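Local coordinates for protein flap endonuclease 1 (Desulfurococcus amylolyticus, PDB 3ORY) that probably cleaves 5' flaps from branched DNA during replication and repair, as other flap endonucleases of the XPG family do, at residues Thr25-Glu28 with Ile32-Gly35; Ile53-Pro56 with Leu61-Asn64; Met156-Val161 with Lys342-Asn347. One frame throughout, in Å; residues are numbered along the deposited sequence.

Contact 1 (Thr25-Glu28 with Ile32-Gly35)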
loop_
_atom_site.group_PDB
_atom_site.type_symbol
_atom_site.label_atom_id
_atom_site.label_comp_id
_atom_site.label_asym_id
_atom_site.label_seq_id
_atom_site.Cartn_x
_atom_site.Cartn_y
_atom_site.Cartn_z
ATOM N N THR A 25 -8.129 7.696 13.610
ATOM C CA THR A 25 -9.575 7.873 13.580
ATOM C C THR A 25 -10.158 6.843 12.632
ATOM O O THR A 25 -9.800 6.815 11.451
ATOM C CB THR A 25 -9.958 9.282 13.094
ATOM O OG1 THR A 25 -9.351 10.254 13.943
ATOM C CG2 THR A 25 -11.459 9.479 13.120
ATOM N N VAL A 26 -11.038 5.992 13.150
ATOM C CA VAL A 26 -11.758 5.031 12.318
ATOM C C VAL A 26 -12.738 5.789 11.406
ATOM O O VAL A 26 -13.500 6.641 11.870
ATOM C CB VAL A 26 -12.480 3.954 13.174
ATOM C CG1 VAL A 26 -13.271 2.992 12.301
ATOM C CG2 VAL A 26 -11.471 3.177 14.014
ATOM N N ILE A 27 -12.670 5.511 10.108
ATOM C CA ILE A 27 -13.595 6.087 9.140
ATOM C C ILE A 27 -14.663 5.031 8.924
ATOM O O ILE A 27 -14.352 3.923 8.474
ATOM C CB ILE A 27 -12.888 6.439 7.788
ATOM C CG1 ILE A 27 -11.698 7.389 7.998
ATOM C CG2 ILE A 27 -13.879 7.010 6.775
ATOM C CD1 ILE A 27 -12.033 8.707 8.698
ATOM N N GLU A 28 -15.912 5.360 9.260
ATOM C CA GLU A 28 -16.998 4.368 9.250
ATOM C C GLU A 28 -17.230 3.713 7.891
ATOM O O GLU A 28 -17.410 2.493 7.812
ATOM C CB GLU A 28 -18.296 4.929 9.839
ATOM C CG GLU A 28 -18.253 5.099 11.368
ATOM C CD GLU A 28 -17.583 3.926 12.113
ATOM O OE1 GLU A 28 -17.859 2.746 11.794
ATOM O OE2 GLU A 28 -16.784 4.192 13.037
ATOM N N ILE A 32 -17.654 9.031 4.008
ATOM C CA ILE A 32 -17.235 10.128 4.891
ATOM C C ILE A 32 -16.169 11.035 4.224
ATOM O O ILE A 32 -16.134 12.244 4.460
ATOM C CB ILE A 32 -16.818 9.610 6.309
ATOM C CG1 ILE A 32 -18.018 9.657 7.271
ATOM C CG2 ILE A 32 -15.683 10.429 6.913
ATOM C CD1 ILE A 32 -18.790 8.352 7.391
ATOM N N LEU A 33 -15.345 10.449 3.356
ATOM C CA LEU A 33 -14.289 11.190 2.653
ATOM C C LEU A 33 -14.742 11.809 1.323
ATOM O O LEU A 33 -13.910 12.260 0.531
ATOM C CB LEU A 33 -13.071 10.282 2.418
ATOM C CG LEU A 33 -12.299 9.753 3.636
ATOM C CD1 LEU A 33 -11.340 8.636 3.218
ATOM C CD2 LEU A 33 -11.549 10.864 4.354
ATOM N N HIS A 34 -16.054 11.842 1.086
ATOM C CA HIS A 34 -16.613 12.360 -0.167
ATOM C C HIS A 34 -16.041 13.732 -0.485
ATOM O O HIS A 34 -15.912 14.581 0.403
ATOM C CB HIS A 34 -18.151 12.436 -0.105
ATOM C CG HIS A 34 -18.666 13.545 0.763
ATOM N ND1 HIS A 34 -18.882 14.822 0.287
ATOM C CD2 HIS A 34 -18.983 13.576 2.080
ATOM C CE1 HIS A 34 -19.318 15.590 1.271
ATOM N NE2 HIS A 34 -19.390 14.857 2.369
ATOM N N GLY A 35 -15.681 13.937 -1.749
ATOM C CA GLY A 35 -15.118 15.205 -2.203
ATOM C C GLY A 35 -13.623 15.385 -1.979
ATOM O O GLY A 35 -13.036 16.323 -2.512
#

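Contact 2 (Ile53-Pro56 with Leu61-Asn64)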
loop_
_atom_site.group_PDB
_atom_site.type_symbol
_atom_site.label_atom_id
_atom_site.label_comp_id
_atom_site.label_asym_id
_atom_site.label_seq_id
_atom_site.Cartn_x
_atom_site.Cartn_y
_atom_site.Cartn_z
ATOM N N ILE A 53 -7.011 -10.352 -3.953
ATOM C CA ILE A 53 -7.923 -10.789 -4.998
ATOM C C ILE A 53 -7.487 -12.140 -5.564
ATOM O O ILE A 53 -6.476 -12.246 -6.256
ATOM C CB ILE A 53 -8.118 -9.688 -6.060
ATOM C CG1 ILE A 53 -8.731 -8.458 -5.369
ATOM C CG2 ILE A 53 -9.033 -10.166 -7.187
ATOM C CD1 ILE A 53 -8.472 -7.190 -6.064
ATOM N N ARG A 54 -8.261 -13.170 -5.224
ATOM C CA ARG A 54 -7.905 -14.562 -5.483
ATOM C C ARG A 54 -9.123 -15.377 -5.909
ATOM O O ARG A 54 -10.258 -15.016 -5.606
ATOM C CB ARG A 54 -7.292 -15.193 -4.224
ATOM C CG ARG A 54 -5.952 -14.569 -3.786
ATOM C CD ARG A 54 -4.862 -14.881 -4.806
ATOM N NE ARG A 54 -3.627 -14.140 -4.573
ATOM C CZ ARG A 54 -2.460 -14.688 -4.248
ATOM N NH1 ARG A 54 -2.336 -16.008 -4.112
ATOM N NH2 ARG A 54 -1.406 -13.906 -4.070
ATOM N N GLN A 55 -8.870 -16.472 -6.618
ATOM C CA GLN A 55 -9.887 -17.479 -6.913
ATOM C C GLN A 55 -10.321 -18.103 -5.574
ATOM O O GLN A 55 -9.635 -17.912 -4.560
ATOM C CB GLN A 55 -9.327 -18.525 -7.896
ATOM C CG GLN A 55 -9.023 -17.956 -9.303
ATOM C CD GLN A 55 -8.432 -18.975 -10.283
ATOM O OE1 GLN A 55 -7.459 -18.687 -10.986
ATOM N NE2 GLN A 55 -9.022 -20.161 -10.338
ATOM N N PRO A 56 -11.470 -18.816 -5.543
ATOM C CA PRO A 56 -11.926 -19.354 -4.254
ATOM C C PRO A 56 -10.878 -20.182 -3.485
ATOM O O PRO A 56 -10.810 -20.090 -2.253
ATOM C CB PRO A 56 -13.141 -20.205 -4.640
ATOM C CG PRO A 56 -13.684 -19.519 -5.857
ATOM C CD PRO A 56 -12.482 -18.998 -6.603
ATOM N N LEU A 61 -5.962 -14.620 -9.780
ATOM C CA LEU A 61 -6.721 -14.508 -11.012
ATOM C C LEU A 61 -5.743 -14.545 -12.180
ATOM O O LEU A 61 -4.642 -13.985 -12.102
ATOM C CB LEU A 61 -7.541 -13.216 -11.045
ATOM C CG LEU A 61 -8.661 -12.945 -10.028
ATOM C CD1 LEU A 61 -9.417 -11.695 -10.447
ATOM C CD2 LEU A 61 -9.653 -14.118 -9.855
ATOM N N MET A 62 -6.137 -15.226 -13.251
ATOM C CA MET A 62 -5.281 -15.394 -14.411
ATOM C C MET A 62 -6.083 -15.297 -15.703
ATOM O O MET A 62 -7.261 -15.642 -15.724
ATOM C CB MET A 62 -4.524 -16.727 -14.330
ATOM C CG MET A 62 -3.321 -16.707 -13.362
ATOM S SD MET A 62 -2.579 -18.337 -13.114
ATOM C CE MET A 62 -3.858 -19.171 -12.181
ATOM N N ASP A 63 -5.451 -14.797 -16.761
ATOM C CA ASP A 63 -6.083 -14.759 -18.071
ATOM C C ASP A 63 -5.824 -16.072 -18.823
ATOM O O ASP A 63 -5.218 -16.995 -18.269
ATOM C CB ASP A 63 -5.652 -13.517 -18.870
ATOM C CG ASP A 63 -4.173 -13.526 -19.264
ATOM O OD1 ASP A 63 -3.542 -14.601 -19.307
ATOM O OD2 ASP A 63 -3.645 -12.431 -19.551
ATOM N N ASN A 64 -6.282 -16.153 -20.072
ATOM C CA ASN A 64 -6.139 -17.369 -20.879
ATOM C C ASN A 64 -4.722 -17.622 -21.393
ATOM O O ASN A 64 -4.439 -18.689 -21.945
ATOM C CB ASN A 64 -7.125 -17.354 -22.053
ATOM C CG ASN A 64 -8.571 -17.509 -21.607
ATOM O OD1 ASN A 64 -8.855 -18.006 -20.517
ATOM N ND2 ASN A 64 -9.493 -17.084 -22.456
#

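Contact 3 (Met156-Val161 with Lys342-Asn347)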
loop_
_atom_site.group_PDB
_atom_site.type_symbol
_atom_site.label_atom_id
_atom_site.label_comp_id
_atom_site.label_asym_id
_atom_site.label_seq_id
_atom_site.Cartn_x
_atom_site.Cartn_y
_atom_site.Cartn_z
ATOM N N MET A 156 -9.504 4.679 -17.705
ATOM C CA MET A 156 -10.553 5.018 -16.723
ATOM C C MET A 156 -10.671 6.527 -16.470
ATOM O O MET A 156 -11.606 6.974 -15.811
ATOM C CB MET A 156 -10.309 4.296 -15.385
ATOM C CG MET A 156 -10.382 2.765 -15.442
ATOM S SD MET A 156 -10.028 1.964 -13.849
ATOM C CE MET A 156 -11.481 2.405 -12.897
ATOM N N GLY A 157 -9.718 7.306 -16.975
ATOM C CA GLY A 157 -9.715 8.757 -16.768
ATOM C C GLY A 157 -9.185 9.174 -15.405
ATOM O O GLY A 157 -9.404 10.310 -14.962
ATOM N N ILE A 158 -8.464 8.256 -14.759
ATOM C CA ILE A 158 -7.916 8.464 -13.426
ATOM C C ILE A 158 -6.452 8.903 -13.520
ATOM O O ILE A 158 -5.637 8.213 -14.122
ATOM C CB ILE A 158 -8.052 7.188 -12.569
ATOM C CG1 ILE A 158 -9.536 6.763 -12.452
ATOM C CG2 ILE A 158 -7.396 7.371 -11.192
ATOM C CD1 ILE A 158 -10.436 7.741 -11.659
ATOM N N PRO A 159 -6.122 10.063 -12.933
ATOM C CA PRO A 159 -4.759 10.598 -12.990
ATOM C C PRO A 159 -3.766 9.770 -12.184
ATOM O O PRO A 159 -4.127 9.154 -11.176
ATOM C CB PRO A 159 -4.900 11.979 -12.349
ATOM C CG PRO A 159 -6.071 11.824 -11.411
ATOM C CD PRO A 159 -7.024 10.927 -12.152
ATOM N N TRP A 160 -2.524 9.748 -12.645
ATOM C CA TRP A 160 -1.427 9.207 -11.857
ATOM C C TRP A 160 -0.190 10.077 -12.069
ATOM O O TRP A 160 -0.019 10.718 -13.120
ATOM C CB TRP A 160 -1.160 7.720 -12.165
ATOM C CG TRP A 160 -0.851 7.440 -13.604
ATOM C CD1 TRP A 160 -1.742 7.075 -14.577
ATOM C CD2 TRP A 160 0.429 7.513 -14.240
ATOM N NE1 TRP A 160 -1.096 6.922 -15.775
ATOM C CE2 TRP A 160 0.239 7.184 -15.597
ATOM C CE3 TRP A 160 1.721 7.824 -13.791
ATOM C CZ2 TRP A 160 1.286 7.160 -16.514
ATOM C CZ3 TRP A 160 2.758 7.805 -14.693
ATOM C CH2 TRP A 160 2.540 7.469 -16.047
ATOM N N VAL A 161 0.660 10.094 -11.057
ATOM C CA VAL A 161 1.809 10.968 -11.026
ATOM C C VAL A 161 3.066 10.110 -11.070
ATOM O O VAL A 161 3.170 9.118 -10.345
ATOM C CB VAL A 161 1.769 11.850 -9.750
ATOM C CG1 VAL A 161 3.084 12.609 -9.553
ATOM C CG2 VAL A 161 0.588 12.819 -9.834
ATOM N N LYS A 342 -21.518 6.852 -14.722
ATOM C CA LYS A 342 -22.526 7.660 -14.034
ATOM C C LYS A 342 -21.953 8.308 -12.778
ATOM O O LYS A 342 -22.077 9.520 -12.587
ATOM C CB LYS A 342 -23.775 6.834 -13.710
ATOM C CG LYS A 342 -24.566 6.349 -14.943
ATOM C CD LYS A 342 -25.348 7.474 -15.664
ATOM C CE LYS A 342 -24.521 8.168 -16.769
ATOM N NZ LYS A 342 -24.120 7.251 -17.881
ATOM N N ALA A 343 -21.292 7.505 -11.949
ATOM C CA ALA A 343 -20.698 8.010 -10.715
ATOM C C ALA A 343 -19.585 9.027 -11.002
ATOM O O ALA A 343 -19.432 10.000 -10.267
ATOM C CB ALA A 343 -20.196 6.863 -9.851
ATOM N N PHE A 344 -18.832 8.812 -12.084
ATOM C CA PHE A 344 -17.770 9.740 -12.498
ATOM C C PHE A 344 -18.342 11.116 -12.831
ATOM O O PHE A 344 -17.834 12.136 -12.377
ATOM C CB PHE A 344 -17.008 9.189 -13.713
ATOM C CG PHE A 344 -15.747 9.945 -14.038
ATOM C CD1 PHE A 344 -14.507 9.459 -13.631
ATOM C CD2 PHE A 344 -15.794 11.136 -14.760
ATOM C CE1 PHE A 344 -13.329 10.151 -13.931
ATOM C CE2 PHE A 344 -14.620 11.836 -15.060
ATOM C CZ PHE A 344 -13.392 11.343 -14.642
ATOM N N LYS A 345 -19.392 11.119 -13.645
ATOM C CA LYS A 345 -20.093 12.332 -14.055
ATOM C C LYS A 345 -20.645 13.098 -12.840
ATOM O O LYS A 345 -20.541 14.320 -12.779
ATOM C CB LYS A 345 -21.207 11.950 -15.042
ATOM C CG LYS A 345 -21.984 13.093 -15.703
ATOM C CD LYS A 345 -22.952 12.515 -16.750
ATOM C CE LYS A 345 -24.281 13.270 -16.814
ATOM N NZ LYS A 345 -24.259 14.429 -17.759
ATOM N N GLU A 346 -21.199 12.368 -11.872
ATOM C CA GLU A 346 -21.815 12.967 -10.683
ATOM C C GLU A 346 -20.802 13.445 -9.635
ATOM O O GLU A 346 -20.949 14.540 -9.085
ATOM C CB GLU A 346 -22.815 11.991 -10.037
ATOM C CG GLU A 346 -24.113 11.786 -10.834
ATOM C CD GLU A 346 -24.841 10.474 -10.499
ATOM O OE1 GLU A 346 -24.241 9.592 -9.841
ATOM O OE2 GLU A 346 -26.018 10.323 -10.906
ATOM N N ASN A 347 -19.785 12.625 -9.367
ATOM C CA ASN A 347 -18.856 12.867 -8.255
ATOM C C ASN A 347 -17.581 13.621 -8.615
ATOM O O ASN A 347 -16.980 14.275 -7.761
ATOM C CB ASN A 347 -18.499 11.552 -7.553
ATOM C CG ASN A 347 -19.690 10.916 -6.850
ATOM O OD1 ASN A 347 -20.750 11.532 -6.702
ATOM N ND2 ASN A 347 -19.520 9.675 -6.413
#

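Contact 1 (Thr25-Glu28 with Ile32-Gly35)
Apolar packing carries the contact, and Ile27 and Ile32 are its centre. The CG2 methyl of Ile27 lies 3.9 Å from Ile32 CG2, and almost as near, 4.0 Å, to Ile32 CB, so one methyl rests against both the branch point and the short branch of its partner. The two side chains run at a slant to each other. This methyl faces Ile32 because Ile27 places CG2 trans to its own backbone N while CG1 lies beside that nitrogen (chi1 -56°). Leu33 joins more loosely, its CG 4.5 Å from Ile27 CG2.

At the outer margin the aliphatic part of an acid takes over: Glu28 CB lies 4.2 Å from Ile32 CD1, the end of the isoleucine's longer branch. The carboxylate then leads off from the contact, and its OE1 forms a salt bridge with Lys220 on strand 216-225.

No hydrogen bond links the two segments, and their nearest CA atoms, those of Ile27 and Ile32, stand 6.9 Å apart. Backbone bonding is instead directed outward. Thr25 pairs with Leu223 and Ile27 with Pro221, which ties Thr25 and Ile27 to strand 216-225, whereas Gly35 pairs with Gly86. The side chain of Leu33 also packs on Ile87 and Tyr181.

Thus the chain leaving strand 24-26 turns through a short link that includes Ile32 before entering strand 37-41 of the central sheet, and the turn is joined across by hydrocarbon alone. Two of the touching residues, Ile27 and Leu33, are buried, while Glu28 and Ile32 are exposed. The chemistry therefore implies a small hydrophobic closure whose inner side merges with the protein interior and whose outer side ends in a charge neutralised, probably, by Lys220.

Contact 2 (Ile53-Pro56 with Leu61-Asn64)
Leu61 reaches across to Ile53, Arg54 and Gln55, and its side chain carries most of the contact. From CB the chain turns so that CG stands opposite the carbonyl carbon and beside the backbone N (chi1 -63°), which sends the isobutyl group toward residues 53-55. CG comes to 4.0 Å from Ile53 CG2. Beyond it the two methyls divide the work: CD1 presses on that same Ile53 CG2 at 3.6 Å, while CD2 turns to the backbone and lies 4.2 Å from Arg54 C. CD2 also meets the aliphatic part of the next residue, 3.9 Å from Gln55 CG.

Without the isobutyl group, as with an alanine here, Ile53 CG2 and Gln55 CG would probably lose their hydrocarbon partner, leaving a gap between the two limbs of the loop. No hydrogen bond joins the limbs directly; the hydroxyl of Ser70 bridges them, bonded to both Ile53 O and Leu61 N. On the far side Arg54 NH2 is bonded to Met137 O and Leu50 O.

The arrangement is a closed surface loop between helix 42-52 and helix 70-84 of the XPG N-terminal domain, a connection that in related flap endonucleases contributes to recognition of the DNA 3' flap.

Contact 3 (Met156-Val161 with Lys342-Asn347)
A Schellman motif ends helix 143-156 at Gly157, and the Phe344 ring of the C-terminal helix 330-347 abuts this helix end. The ring presents an edge: its CE1 lies 4.1 Å from Gly157 O, close to the ring plane, and equally near Met156 O, which approaches obliquely. CZ shares in the approach to Gly157 O. Aryl hydrogens carry a slight positive charge, so the edge-on approach of Gly157 O is probably mildly favourable. The one apolar side-chain touch is looser, with Ile158 CD1 4.4 Å from CE1, again near the ring plane.

Phe344 extends toward the turn with CG trans to its backbone N (chi1 -169°). Gly157 has positive phi, which suits glycine, and a CB there would stand only 3.8 Å from Phe344 CZ, facing the ring. Met156 O is also hydrogen-bonded to Tyr340 OH, one helical turn before Phe344, so two residues of the same helix meet this carbonyl. Asn347 ND2 bonds to Val83 O of helix 70-84.

Beyond Pro159 the chain enters strand 160-162, parallel to strand 88-93. The contact thus sets the last helix against a helix-to-strand turn of the alpha/beta nuclease core typical of the PIN-like fold.

How the contacts relate
From the N terminus the three contacts follow in series, none nested in or crossing another. Contact 1 closes a loop of three residues between strands 24-26 and 37-41. After helix 42-52, contact 2 closes one of four residues, a local turn lying about 31 Å from contact 1, centre to centre. Contact 3 is different in scale: 180 residues separate its segments, and it brings the end of the last helix back to the edge of the core. Contacts 1 and 3 both adjoin strands of the central sheet, their nearest atoms about 6 Å apart without touching, whereas contact 2 sits apart on the surface, ahead of helix 70-84.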